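Local structure of UlvanLyase-PL25 (Pseudoalteromonas sp. PLSV, 5UAS) at residues A[163-168]-A[175-180]; A[38-43]-A[222-227]; A[93-98]-A[434-439]; A[32-37]-A[56-61]. The protein degrades ulvan, the sulfated cell-wall polysaccharide of green seaweeds, as a beta-propeller polysaccharide lyase of family 25. All coordinates share one frame; numbering follows the deposited sequence.

How the contacts relate
All four contacts serve one glycan cleft on a beta propeller. Contacts 1 and 2, with centres 8 Å apart, both reach the glucuronate BDP and meet through Gln166, whose OE1 lies 2.9 Å from His43 NE2 and 2.8 Å from Ala225 N. Contact 1 carries Tyr164, the proton acceptor. Contacts 3 and 4, also 8 Å apart between centres, hold the neighbouring sugars instead: Asn98 and Asn36 share the sulfate of 83Y, and Asn98 OD1 lies 2.8 Å from Gln58 NE2. About 20 Å separates the centres of contacts 1 and 4. Contact 2 bridges the two halves, since Leu38 packs on Tyr57 of contact 4 and Gln42 approaches Asn98 of contact 3.

Contact 1 of 4, residues A[163-168]-A[175-180]; sequences TYNQAI and IYLFFR. With BDP (beta-D-glucopyranuronic acid), chain C.
Arg180 and Thr163 lie side by side at the open end of the hairpin 165-169/175-180, their side chains pointing the same way, with the arginine running on to the glucuronate BDP. The guanidinium meets the sugar carboxylate with two N-H groups: NH1 of Arg180 to O6A of BDP at 2.9 Å, and NH2 of Arg180 to O6B of BDP at 2.8 Å. A second bond from Arg180 NH2 reaches Thr163 OG1 at 3.1 Å, tilted slightly out of the guanidinium plane, while Arg180 NE and Thr163 OG1 both bond to Gly182 O. Tyr164 CE2 sits over one guanidinium face, 3.7 Å from Arg180 CZ, with the two planes 68° apart, so the two groups are steeply inclined rather than stacked. A beta bulge shifts the register between Thr163 and Gln166; beyond it, paired backbone bonds join Gln166 with Phe178 and Ile168 with Tyr176. A leucine in place of Arg180 would probably leave the uronate carboxylate without its paired donors and Tyr164 without the flat group beside it. Tyr164 OH stands 3.3 Å from BDP C5, the carbon deprotonated in uronate lyases, so neutralising the carboxylate through Arg180 is likely to help acidify that proton for Tyr164, the proton acceptor.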
# COMPACT_ATOMS: atom_id res chain seq x y z
N THR A 163 5.46 4.61 -9.67
CA THR A 163 5.74 4.08 -8.34
C THR A 163 4.40 3.94 -7.63
O THR A 163 3.50 4.78 -7.82
CB THR A 163 6.65 5.00 -7.48
OG1 THR A 163 7.73 5.53 -8.24
CG2 THR A 163 7.24 4.20 -6.32
N TYR A 164 4.28 2.90 -6.80
CA TYR A 164 3.17 2.67 -5.87
C TYR A 164 1.88 2.24 -6.55
O TYR A 164 0.85 2.92 -6.44
CB TYR A 164 2.91 3.92 -5.00
CG TYR A 164 4.14 4.35 -4.24
CD1 TYR A 164 4.78 3.48 -3.38
CD2 TYR A 164 4.72 5.60 -4.46
CE1 TYR A 164 5.92 3.87 -2.67
CE2 TYR A 164 5.87 6.00 -3.79
CZ TYR A 164 6.47 5.11 -2.88
OH TYR A 164 7.61 5.47 -2.20
N ASN A 165 1.93 1.09 -7.21
CA ASN A 165 0.77 0.52 -7.89
C ASN A 165 -0.35 0.16 -6.94
O ASN A 165 -0.15 -0.58 -5.97
CB ASN A 165 1.20 -0.73 -8.65
CG ASN A 165 2.18 -0.42 -9.71
OD1 ASN A 165 1.95 0.45 -10.56
ND2 ASN A 165 3.31 -1.10 -9.67
N GLN A 166 -1.56 0.60 -7.27
CA GLN A 166 -2.74 0.23 -6.50
C GLN A 166 -3.82 -0.08 -7.51
O GLN A 166 -4.19 0.79 -8.30
CB GLN A 166 -3.14 1.36 -5.54
CG GLN A 166 -1.91 1.80 -4.73
CD GLN A 166 -2.17 3.00 -3.86
OE1 GLN A 166 -3.15 3.06 -3.14
NE2 GLN A 166 -1.24 3.93 -3.86
N ALA A 167 -4.28 -1.33 -7.52
CA ALA A 167 -5.12 -1.83 -8.60
C ALA A 167 -6.52 -2.10 -8.07
O ALA A 167 -6.68 -2.80 -7.08
CB ALA A 167 -4.52 -3.11 -9.19
N ILE A 168 -7.52 -1.53 -8.74
CA ILE A 168 -8.92 -1.62 -8.33
C ILE A 168 -9.75 -2.08 -9.52
O ILE A 168 -9.62 -1.55 -10.63
CB ILE A 168 -9.43 -0.27 -7.81
CG1 ILE A 168 -8.62 0.15 -6.58
CG2 ILE A 168 -10.93 -0.37 -7.45
CD1 ILE A 168 -8.96 1.51 -6.01
N ILE A 175 -10.91 -1.70 -14.87
CA ILE A 175 -9.71 -1.74 -14.05
C ILE A 175 -9.09 -0.35 -13.99
O ILE A 175 -8.85 0.28 -15.04
CB ILE A 175 -8.69 -2.77 -14.60
CG1 ILE A 175 -9.28 -4.17 -14.48
CG2 ILE A 175 -7.35 -2.65 -13.88
CD1 ILE A 175 -8.56 -5.20 -15.34
N TYR A 176 -8.85 0.13 -12.77
CA TYR A 176 -8.14 1.38 -12.51
C TYR A 176 -6.84 1.07 -11.79
O TYR A 176 -6.84 0.44 -10.72
CB TYR A 176 -8.99 2.33 -11.67
CG TYR A 176 -10.23 2.78 -12.39
CD1 TYR A 176 -11.35 1.98 -12.47
CD2 TYR A 176 -10.24 4.01 -13.06
CE1 TYR A 176 -12.49 2.40 -13.14
CE2 TYR A 176 -11.37 4.44 -13.73
CZ TYR A 176 -12.49 3.64 -13.77
OH TYR A 176 -13.60 4.02 -14.45
N LEU A 177 -5.73 1.49 -12.38
CA LEU A 177 -4.41 1.38 -11.78
C LEU A 177 -3.98 2.79 -11.37
O LEU A 177 -3.76 3.65 -12.22
CB LEU A 177 -3.42 0.75 -12.76
CG LEU A 177 -2.05 0.62 -12.11
CD1 LEU A 177 -2.07 -0.53 -11.10
CD2 LEU A 177 -0.98 0.40 -13.18
N PHE A 178 -3.91 3.02 -10.07
CA PHE A 178 -3.44 4.27 -9.49
C PHE A 178 -1.95 4.14 -9.16
O PHE A 178 -1.51 3.10 -8.65
CB PHE A 178 -4.21 4.58 -8.20
CG PHE A 178 -5.66 4.84 -8.42
CD1 PHE A 178 -6.54 3.79 -8.59
CD2 PHE A 178 -6.14 6.15 -8.48
CE1 PHE A 178 -7.88 4.02 -8.82
CE2 PHE A 178 -7.48 6.39 -8.71
CZ PHE A 178 -8.35 5.32 -8.89
N PHE A 179 -1.21 5.21 -9.41
CA PHE A 179 0.22 5.26 -9.09
C PHE A 179 0.72 6.70 -9.19
O PHE A 179 0.04 7.60 -9.72
CB PHE A 179 1.04 4.34 -10.03
CG PHE A 179 0.83 4.62 -11.51
CD1 PHE A 179 -0.26 4.06 -12.19
CD2 PHE A 179 1.70 5.45 -12.21
CE1 PHE A 179 -0.47 4.32 -13.55
CE2 PHE A 179 1.52 5.71 -13.57
CZ PHE A 179 0.42 5.13 -14.25
N ARG A 180 1.94 6.90 -8.70
CA ARG A 180 2.66 8.15 -8.93
C ARG A 180 3.43 8.06 -10.24
O ARG A 180 4.21 7.12 -10.45
CB ARG A 180 3.58 8.41 -7.75
CG ARG A 180 4.35 9.71 -7.89
CD ARG A 180 5.32 9.83 -6.71
NE ARG A 180 6.39 8.83 -6.81
CZ ARG A 180 7.32 8.61 -5.89
NH1 ARG A 180 7.31 9.28 -4.73
NH2 ARG A 180 8.26 7.67 -6.11
C1 BDP C . 13.00 7.04 -1.85
C2 BDP C . 12.92 7.21 -0.32
C3 BDP C . 11.54 7.71 -0.02
C4 BDP C . 10.48 6.81 -0.55
C5 BDP C . 10.66 6.60 -2.01
C6 BDP C . 9.95 7.59 -2.99
O2 BDP C . 13.19 5.95 0.31
O3 BDP C . 11.35 9.09 -0.39
O4 BDP C . 10.16 5.58 0.13
O5 BDP C . 11.93 6.23 -2.42
O6A BDP C . 9.01 8.30 -2.61
O6B BDP C . 10.32 7.63 -4.18

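Contact 2 of 4, residues A[38-43]-A[222-227]; sequences LAIVQH and YAWAGK. With BDP (beta-D-glucopyranuronic acid), chain C.
His43 lies almost flat on Trp224, its imidazole offset over the indole's five-membered ring with centroids 3.8 Å apart and planes only 8° from parallel. The histidine gets there from the crowded rotamer, CG held between backbone N and carbonyl carbon (chi1 72°), which turns the ring toward the strand. Trp224 takes the other course: with CG anti to the backbone N (chi1 -166°), the indole swings off strand 217-227 toward the loop. Its pyrrole N-H is then used at the ring edge, NE1 of Trp224 bonding to Ile40 O at 3.0 Å. The oxygen lies close to the indole plane, whereas the donor stands well above the carbonyl plane of Ile40 rather than on a lone pair. Ile40 CG2 packs beside the same corner, 3.9 Å from Trp224 CD1, and Val41 CG2 rests 4.0 Å from Ala223 O. His43 NE2 is anchored by Gln166 OE1, which also takes the N-H of Ala225, so the rotation of the imidazole is fixed from outside the stack. Asn306, Ser308 and Thr309 of strand 303-311 also touch the indole. Two residues before Trp224 on the same strand, Tyr222 reaches the sugar, donating from OH to BDP O6A at 2.6 Å, with that oxygen near the ring plane. The contact lies about 3 Å from the centre of the chain, where a loop linking two sheets packs on a strand of another: the crowded middle of a beta propeller, with the glucuronate site alongside.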
# COMPACT_ATOMS: atom_id res chain seq x y z
N LEU A 38 6.71 -6.52 1.71
CA LEU A 38 5.31 -6.12 1.70
C LEU A 38 5.22 -4.69 2.22
O LEU A 38 6.07 -4.24 2.98
CB LEU A 38 4.44 -6.99 2.61
CG LEU A 38 4.41 -8.52 2.43
CD1 LEU A 38 3.90 -9.23 3.72
CD2 LEU A 38 3.55 -8.86 1.25
N ALA A 39 4.12 -4.02 1.87
CA ALA A 39 3.79 -2.71 2.45
C ALA A 39 2.31 -2.46 2.19
O ALA A 39 1.71 -3.04 1.30
CB ALA A 39 4.65 -1.57 1.87
N ILE A 40 1.74 -1.59 3.02
CA ILE A 40 0.31 -1.30 2.88
C ILE A 40 0.04 -0.54 1.59
O ILE A 40 -1.04 -0.69 0.99
CB ILE A 40 -0.18 -0.55 4.13
CG1 ILE A 40 -0.37 -1.56 5.29
CG2 ILE A 40 -1.47 0.24 3.82
CD1 ILE A 40 -0.41 -0.90 6.65
N VAL A 41 1.03 0.21 1.09
CA VAL A 41 0.73 1.05 -0.08
C VAL A 41 0.64 0.23 -1.37
O VAL A 41 -0.16 0.57 -2.26
CB VAL A 41 1.75 2.19 -0.22
CG1 VAL A 41 3.10 1.65 -0.62
CG2 VAL A 41 1.27 3.18 -1.30
N GLN A 42 1.42 -0.85 -1.51
CA GLN A 42 1.28 -1.74 -2.66
C GLN A 42 0.16 -2.74 -2.37
O GLN A 42 0.36 -3.76 -1.69
CB GLN A 42 2.60 -2.43 -2.99
CG GLN A 42 3.61 -1.53 -3.65
CD GLN A 42 4.59 -0.88 -2.68
OE1 GLN A 42 4.59 -1.15 -1.48
NE2 GLN A 42 5.43 -0.03 -3.21
N HIS A 43 -1.04 -2.44 -2.86
CA HIS A 43 -2.18 -3.26 -2.47
C HIS A 43 -3.17 -3.33 -3.62
O HIS A 43 -3.25 -2.39 -4.44
CB HIS A 43 -2.88 -2.65 -1.24
CG HIS A 43 -3.63 -1.40 -1.55
ND1 HIS A 43 -4.99 -1.38 -1.76
CD2 HIS A 43 -3.19 -0.14 -1.78
CE1 HIS A 43 -5.37 -0.15 -2.06
NE2 HIS A 43 -4.29 0.62 -2.10
N TYR A 222 1.61 11.44 -1.43
CA TYR A 222 1.50 9.99 -1.33
C TYR A 222 0.03 9.65 -1.09
O TYR A 222 -0.54 10.09 -0.10
CB TYR A 222 2.40 9.43 -0.20
CG TYR A 222 3.88 9.62 -0.45
CD1 TYR A 222 4.54 10.74 0.01
CD2 TYR A 222 4.63 8.65 -1.10
CE1 TYR A 222 5.91 10.92 -0.21
CE2 TYR A 222 6.00 8.82 -1.32
CZ TYR A 222 6.63 9.96 -0.88
OH TYR A 222 7.99 10.17 -1.08
N ALA A 223 -0.55 8.84 -1.97
CA ALA A 223 -1.97 8.50 -1.91
C ALA A 223 -2.15 7.00 -1.66
O ALA A 223 -1.29 6.19 -1.98
CB ALA A 223 -2.67 8.90 -3.22
N TRP A 224 -3.31 6.66 -1.10
CA TRP A 224 -3.78 5.29 -0.97
C TRP A 224 -5.20 5.30 -1.52
O TRP A 224 -6.06 6.02 -1.00
CB TRP A 224 -3.77 4.83 0.50
CG TRP A 224 -3.91 3.33 0.73
CD1 TRP A 224 -2.90 2.41 0.88
CD2 TRP A 224 -5.14 2.59 0.84
NE1 TRP A 224 -3.43 1.17 1.07
CE2 TRP A 224 -4.80 1.24 1.05
CE3 TRP A 224 -6.48 2.95 0.78
CZ2 TRP A 224 -5.75 0.27 1.22
CZ3 TRP A 224 -7.44 1.96 0.94
CH2 TRP A 224 -7.06 0.64 1.17
N ALA A 225 -5.44 4.54 -2.58
CA ALA A 225 -6.76 4.44 -3.17
C ALA A 225 -7.35 3.07 -2.89
O ALA A 225 -6.65 2.06 -2.98
CB ALA A 225 -6.69 4.71 -4.68
N GLY A 226 -8.65 3.03 -2.58
CA GLY A 226 -9.33 1.76 -2.41
C GLY A 226 -10.79 1.89 -2.78
O GLY A 226 -11.28 2.99 -3.08
N LYS A 227 -11.49 0.77 -2.74
CA LYS A 227 -12.93 0.78 -3.01
C LYS A 227 -13.69 1.57 -1.96
O LYS A 227 -13.41 1.50 -0.76
CB LYS A 227 -13.46 -0.65 -3.07
CG LYS A 227 -13.29 -1.30 -4.42
CD LYS A 227 -14.54 -1.13 -5.24
CE LYS A 227 -14.79 -2.36 -6.09
NZ LYS A 227 -16.20 -2.40 -6.57
C1 BDP C . 13.00 7.04 -1.85
C2 BDP C . 12.92 7.21 -0.32
C3 BDP C . 11.54 7.71 -0.02
C4 BDP C . 10.48 6.81 -0.55
C5 BDP C . 10.66 6.60 -2.01
C6 BDP C . 9.95 7.59 -2.99
O2 BDP C . 13.19 5.95 0.31
O3 BDP C . 11.35 9.09 -0.39
O4 BDP C . 10.16 5.58 0.13
O5 BDP C . 11.93 6.23 -2.42
O6A BDP C . 9.01 8.30 -2.61
O6B BDP C . 10.32 7.63 -4.18

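Contact 3 of 4, residues A[93-98]-A[434-439]; sequences GKKFDN and VSDEGI. With 83Y (3-O-sulfo-alpha-L-rhamnopyranose), chain B.
A surface salt-bridge network joins two loops of the propeller beside the glycan cleft, with Lys95 on one side and Asp436 and Glu437 on the other. Lys95 is fully extended, and its ammonium reaches both carboxylates: NZ of Lys95 lies 3.0 Å from Asp436 OD1 and 3.1 Å from Glu437 OE2. The two acids are met differently. Asp436 OD1 is approached on its syn side, 22° out of the carboxylate plane, with a weak longer bond to OD2, whereas Glu437 OE2 uses its anti lone pair. Asp436 and Lys95 come from opposite directions; Glu437 crosses the lysine at about a right angle. Phe96 fills the inner side of the junction, its ring turned 81° against the Asp436 carboxylate. Its CE2 comes to 3.4 Å from Asp436 O, and its CZ to 3.7 Å from Glu437 CG, so the methylene of the glutamate is packed while its charge reaches outward. A leucine replacing Asp436 would probably leave Lys95 with Glu437 as its one acidic mate here and let the lysine tail move more freely. The acid-bearing loop turns back at Gly438 and Ile439, which face Gly33 in a G1 beta bulge. Lys94 NZ ties the other loop to itself through Phe96 O at 2.7 Å, and that loop then runs on into the pocket, where Asn98 ND2 donates to sulfate oxygen O2S of 83Y at 3.3 Å.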
# COMPACT_ATOMS: atom_id res chain seq x y z
N GLY A 93 24.13 1.79 -5.42
CA GLY A 93 23.02 2.41 -4.73
C GLY A 93 22.56 1.57 -3.55
O GLY A 93 23.25 0.68 -3.06
N LYS A 94 21.34 1.87 -3.09
CA LYS A 94 20.76 1.13 -1.98
C LYS A 94 20.73 -0.36 -2.31
O LYS A 94 20.48 -0.76 -3.44
CB LYS A 94 19.36 1.65 -1.70
CG LYS A 94 18.80 1.28 -0.35
CD LYS A 94 17.63 2.19 0.03
CE LYS A 94 16.99 1.76 1.35
NZ LYS A 94 16.35 0.40 1.29
N LYS A 95 21.01 -1.20 -1.30
CA LYS A 95 21.02 -2.64 -1.54
C LYS A 95 19.67 -3.11 -2.10
O LYS A 95 19.62 -3.76 -3.15
CB LYS A 95 21.37 -3.41 -0.26
CG LYS A 95 21.50 -4.91 -0.50
CD LYS A 95 21.97 -5.69 0.73
CE LYS A 95 22.03 -7.19 0.43
NZ LYS A 95 22.24 -8.02 1.66
N PHE A 96 18.58 -2.79 -1.40
CA PHE A 96 17.23 -3.06 -1.87
C PHE A 96 16.43 -1.77 -1.95
O PHE A 96 16.49 -0.91 -1.05
CB PHE A 96 16.52 -4.09 -0.95
CG PHE A 96 17.17 -5.44 -0.99
CD1 PHE A 96 17.02 -6.25 -2.11
CD2 PHE A 96 17.95 -5.89 0.06
CE1 PHE A 96 17.64 -7.49 -2.17
CE2 PHE A 96 18.55 -7.13 -0.01
CZ PHE A 96 18.39 -7.92 -1.11
N ASP A 97 15.71 -1.62 -3.04
CA ASP A 97 14.90 -0.44 -3.29
C ASP A 97 13.51 -0.58 -2.65
O ASP A 97 13.09 0.30 -1.89
CB ASP A 97 14.81 -0.22 -4.79
CG ASP A 97 13.98 0.98 -5.15
OD1 ASP A 97 12.79 0.97 -4.80
OD2 ASP A 97 14.52 1.89 -5.79
N ASN A 98 12.80 -1.67 -2.95
CA ASN A 98 11.54 -2.09 -2.36
C ASN A 98 10.30 -1.39 -2.92
O ASN A 98 9.18 -1.85 -2.63
CB ASN A 98 11.51 -1.91 -0.83
CG ASN A 98 12.64 -2.62 -0.12
OD1 ASN A 98 12.87 -3.81 -0.32
ND2 ASN A 98 13.35 -1.88 0.74
N VAL A 434 14.41 -10.20 9.50
CA VAL A 434 15.51 -10.46 10.42
C VAL A 434 16.75 -9.84 9.82
O VAL A 434 17.28 -8.87 10.35
CB VAL A 434 15.66 -11.97 10.68
CG1 VAL A 434 16.88 -12.25 11.60
CG2 VAL A 434 14.37 -12.49 11.32
N SER A 435 17.22 -10.41 8.73
CA SER A 435 18.15 -9.70 7.86
C SER A 435 17.36 -9.21 6.66
O SER A 435 16.13 -9.20 6.66
CB SER A 435 19.31 -10.60 7.45
OG SER A 435 18.87 -11.58 6.54
N ASP A 436 18.05 -8.78 5.61
CA ASP A 436 17.33 -8.29 4.46
C ASP A 436 17.21 -9.32 3.34
O ASP A 436 16.78 -8.96 2.24
CB ASP A 436 17.94 -6.98 3.94
CG ASP A 436 19.39 -7.11 3.56
OD1 ASP A 436 19.90 -8.24 3.50
OD2 ASP A 436 20.02 -6.06 3.31
N GLU A 437 17.56 -10.58 3.59
CA GLU A 437 17.30 -11.66 2.64
C GLU A 437 16.78 -12.87 3.41
O GLU A 437 16.82 -12.91 4.64
CB GLU A 437 18.54 -12.00 1.83
CG GLU A 437 19.09 -10.83 0.99
CD GLU A 437 20.28 -11.24 0.14
OE1 GLU A 437 20.20 -12.29 -0.54
OE2 GLU A 437 21.32 -10.55 0.15
N GLY A 438 16.26 -13.85 2.68
CA GLY A 438 15.77 -15.07 3.31
C GLY A 438 14.60 -14.85 4.24
O GLY A 438 14.48 -15.56 5.25
N ILE A 439 13.74 -13.89 3.92
CA ILE A 439 12.70 -13.43 4.84
C ILE A 439 11.50 -14.36 4.78
O ILE A 439 10.95 -14.63 3.70
CB ILE A 439 12.32 -11.98 4.50
CG1 ILE A 439 13.52 -11.07 4.77
CG2 ILE A 439 11.09 -11.51 5.31
CD1 ILE A 439 13.24 -9.61 4.36
C1 83Y B . 8.98 5.52 0.93
C2 83Y B . 8.65 4.04 1.03
C3 83Y B . 9.77 3.27 1.76
C4 83Y B . 10.16 3.91 3.10
C5 83Y B . 10.37 5.40 2.91
C6 83Y B . 10.54 6.08 4.28
O1S 83Y B . 9.01 -0.40 1.41
O2 83Y B . 7.43 3.89 1.71
O2S 83Y B . 11.31 0.57 1.54
O3 83Y B . 9.33 1.94 1.96
O3S 83Y B . 9.80 1.09 -0.27
O5 83Y B . 9.30 6.04 2.21
S 83Y B . 9.89 0.74 1.14
O4 83Y B . 11.41 3.38 3.57

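Contact 4 of 4, residues A[32-37]-A[56-61]; sequences NGVGNP and SYQGPK. With 83Y (3-O-sulfo-alpha-L-rhamnopyranose), chain B; GCD (4-deoxy-alpha-L-threo-hex-4-enopyranuronic acid), chain D.
Gln58 is gripped by the backbone of 32-37 at both its polar main-chain atoms: its O accepts from Val34 N at 3.2 Å, and its N donates to Pro37 O at 3.0 Å, so the intervening chain bows out around the glutamine side chain. That side chain fills the bow. CG leaves anti to the backbone N (chi1 179°), and the extended chain brings NE2 of Gln58 to 3.0 Å from Val34 O, well above the carbonyl plane; Asn98 OD1 takes the same amide nitrogen. Val34 crosses it at about a right angle, putting CG2 3.2 Å from Gly59 O. At the other end Tyr57 OH donates to Asn32 OD1 at 2.7 Å, on a lone pair in the amide plane, which is turned 59° from the ring. Asn36 faces away from the strand into the cleft. Its ND2 splits between two sugars, 3.0 Å from GCD O2 and 3.1 Å from 83Y O2S, while Lys433 holds its OD1. Strand 30-33 pairs with the C-terminal strand 439-444, and strand 52-58 belongs to the next sheet, so this seam adjoins the Velcro-like closure familiar from beta propellers and presents Asn36 to the substrate.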
# COMPACT_ATOMS: atom_id res chain seq x y z
N ASN A 32 11.96 -16.64 1.12
CA ASN A 32 12.90 -15.98 0.22
C ASN A 32 12.60 -14.50 0.02
O ASN A 32 13.05 -13.91 -0.97
CB ASN A 32 12.94 -16.69 -1.15
CG ASN A 32 11.66 -16.58 -1.92
OD1 ASN A 32 10.61 -16.18 -1.39
ND2 ASN A 32 11.73 -16.92 -3.20
N GLY A 33 11.87 -13.87 0.93
CA GLY A 33 11.62 -12.44 0.80
C GLY A 33 12.89 -11.63 0.97
O GLY A 33 13.85 -12.07 1.60
N VAL A 34 12.92 -10.42 0.38
CA VAL A 34 14.07 -9.53 0.55
C VAL A 34 13.60 -8.12 0.89
O VAL A 34 12.47 -7.73 0.58
CB VAL A 34 15.00 -9.49 -0.69
CG1 VAL A 34 15.32 -10.90 -1.19
CG2 VAL A 34 14.39 -8.65 -1.81
N GLY A 35 14.48 -7.35 1.54
CA GLY A 35 14.20 -5.95 1.81
C GLY A 35 12.97 -5.81 2.68
O GLY A 35 12.87 -6.41 3.76
N ASN A 36 12.03 -4.95 2.26
CA ASN A 36 10.68 -4.93 2.79
C ASN A 36 9.82 -5.68 1.80
O ASN A 36 9.58 -5.16 0.70
CB ASN A 36 10.17 -3.50 2.93
CG ASN A 36 10.85 -2.75 4.05
OD1 ASN A 36 11.02 -3.28 5.14
ND2 ASN A 36 11.23 -1.51 3.79
N PRO A 37 9.38 -6.91 2.08
CA PRO A 37 8.72 -7.69 1.03
C PRO A 37 7.28 -7.32 0.80
O PRO A 37 6.70 -7.78 -0.18
CB PRO A 37 8.82 -9.14 1.53
CG PRO A 37 10.03 -9.14 2.50
CD PRO A 37 9.92 -7.76 3.16
N SER A 56 1.10 -12.28 -2.85
CA SER A 56 2.27 -11.87 -3.61
C SER A 56 3.17 -11.02 -2.74
O SER A 56 2.70 -10.32 -1.85
CB SER A 56 1.90 -11.07 -4.88
OG SER A 56 1.29 -9.81 -4.56
N TYR A 57 4.46 -11.06 -3.03
CA TYR A 57 5.44 -10.39 -2.19
C TYR A 57 6.72 -10.25 -3.01
O TYR A 57 6.88 -10.87 -4.06
CB TYR A 57 5.73 -11.18 -0.88
CG TYR A 57 6.35 -12.54 -1.15
CD1 TYR A 57 5.55 -13.61 -1.54
CD2 TYR A 57 7.73 -12.72 -1.12
CE1 TYR A 57 6.10 -14.84 -1.85
CE2 TYR A 57 8.30 -13.96 -1.40
CZ TYR A 57 7.47 -15.00 -1.77
OH TYR A 57 8.04 -16.20 -2.08
N GLN A 58 7.66 -9.50 -2.46
CA GLN A 58 8.94 -9.24 -3.11
C GLN A 58 10.00 -10.27 -2.71
O GLN A 58 10.35 -10.39 -1.53
CB GLN A 58 9.38 -7.82 -2.77
CG GLN A 58 10.71 -7.40 -3.35
CD GLN A 58 11.10 -6.04 -2.86
OE1 GLN A 58 10.66 -5.01 -3.41
NE2 GLN A 58 11.88 -6.00 -1.78
N GLY A 59 10.54 -10.99 -3.69
CA GLY A 59 11.54 -12.01 -3.46
C GLY A 59 12.90 -11.61 -4.00
O GLY A 59 13.22 -10.43 -4.19
N PRO A 60 13.75 -12.62 -4.20
CA PRO A 60 15.12 -12.35 -4.64
C PRO A 60 15.18 -11.43 -5.84
O PRO A 60 14.36 -11.52 -6.76
CB PRO A 60 15.64 -13.75 -4.98
CG PRO A 60 14.89 -14.64 -4.03
CD PRO A 60 13.51 -14.03 -3.89
N LYS A 61 16.19 -10.56 -5.82
CA LYS A 61 16.40 -9.52 -6.84
C LYS A 61 15.17 -8.64 -7.02
O LYS A 61 14.97 -8.01 -8.07
CB LYS A 61 16.84 -10.14 -8.17
CG LYS A 61 18.15 -10.95 -8.01
CD LYS A 61 18.20 -12.08 -9.01
CE LYS A 61 19.16 -11.75 -10.13
NZ LYS A 61 20.19 -12.82 -10.33
C1 83Y B . 8.98 5.52 0.93
C2 83Y B . 8.65 4.04 1.03
C3 83Y B . 9.77 3.27 1.76
C4 83Y B . 10.16 3.91 3.10
C5 83Y B . 10.37 5.40 2.91
C6 83Y B . 10.54 6.08 4.28
O1S 83Y B . 9.01 -0.40 1.41
O2 83Y B . 7.43 3.89 1.71
O2S 83Y B . 11.31 0.57 1.54
O3 83Y B . 9.33 1.94 1.96
O3S 83Y B . 9.80 1.09 -0.27
O5 83Y B . 9.30 6.04 2.21
S 83Y B . 9.89 0.74 1.14
O4 83Y B . 11.41 3.38 3.57
C1 GCD D . 11.22 2.37 4.57
C2 GCD D . 12.52 1.57 4.70
C3 GCD D . 13.65 2.54 5.05
C4 GCD D . 13.24 3.45 6.17
C5 GCD D . 11.96 3.64 6.51
C6 GCD D . 11.64 4.50 7.65
O2 GCD D . 12.38 0.55 5.70
O3 GCD D . 14.03 3.35 3.93
O5 GCD D . 10.88 2.99 5.81
O6A GCD D . 12.56 5.00 8.33
O6B GCD D . 10.44 4.69 7.94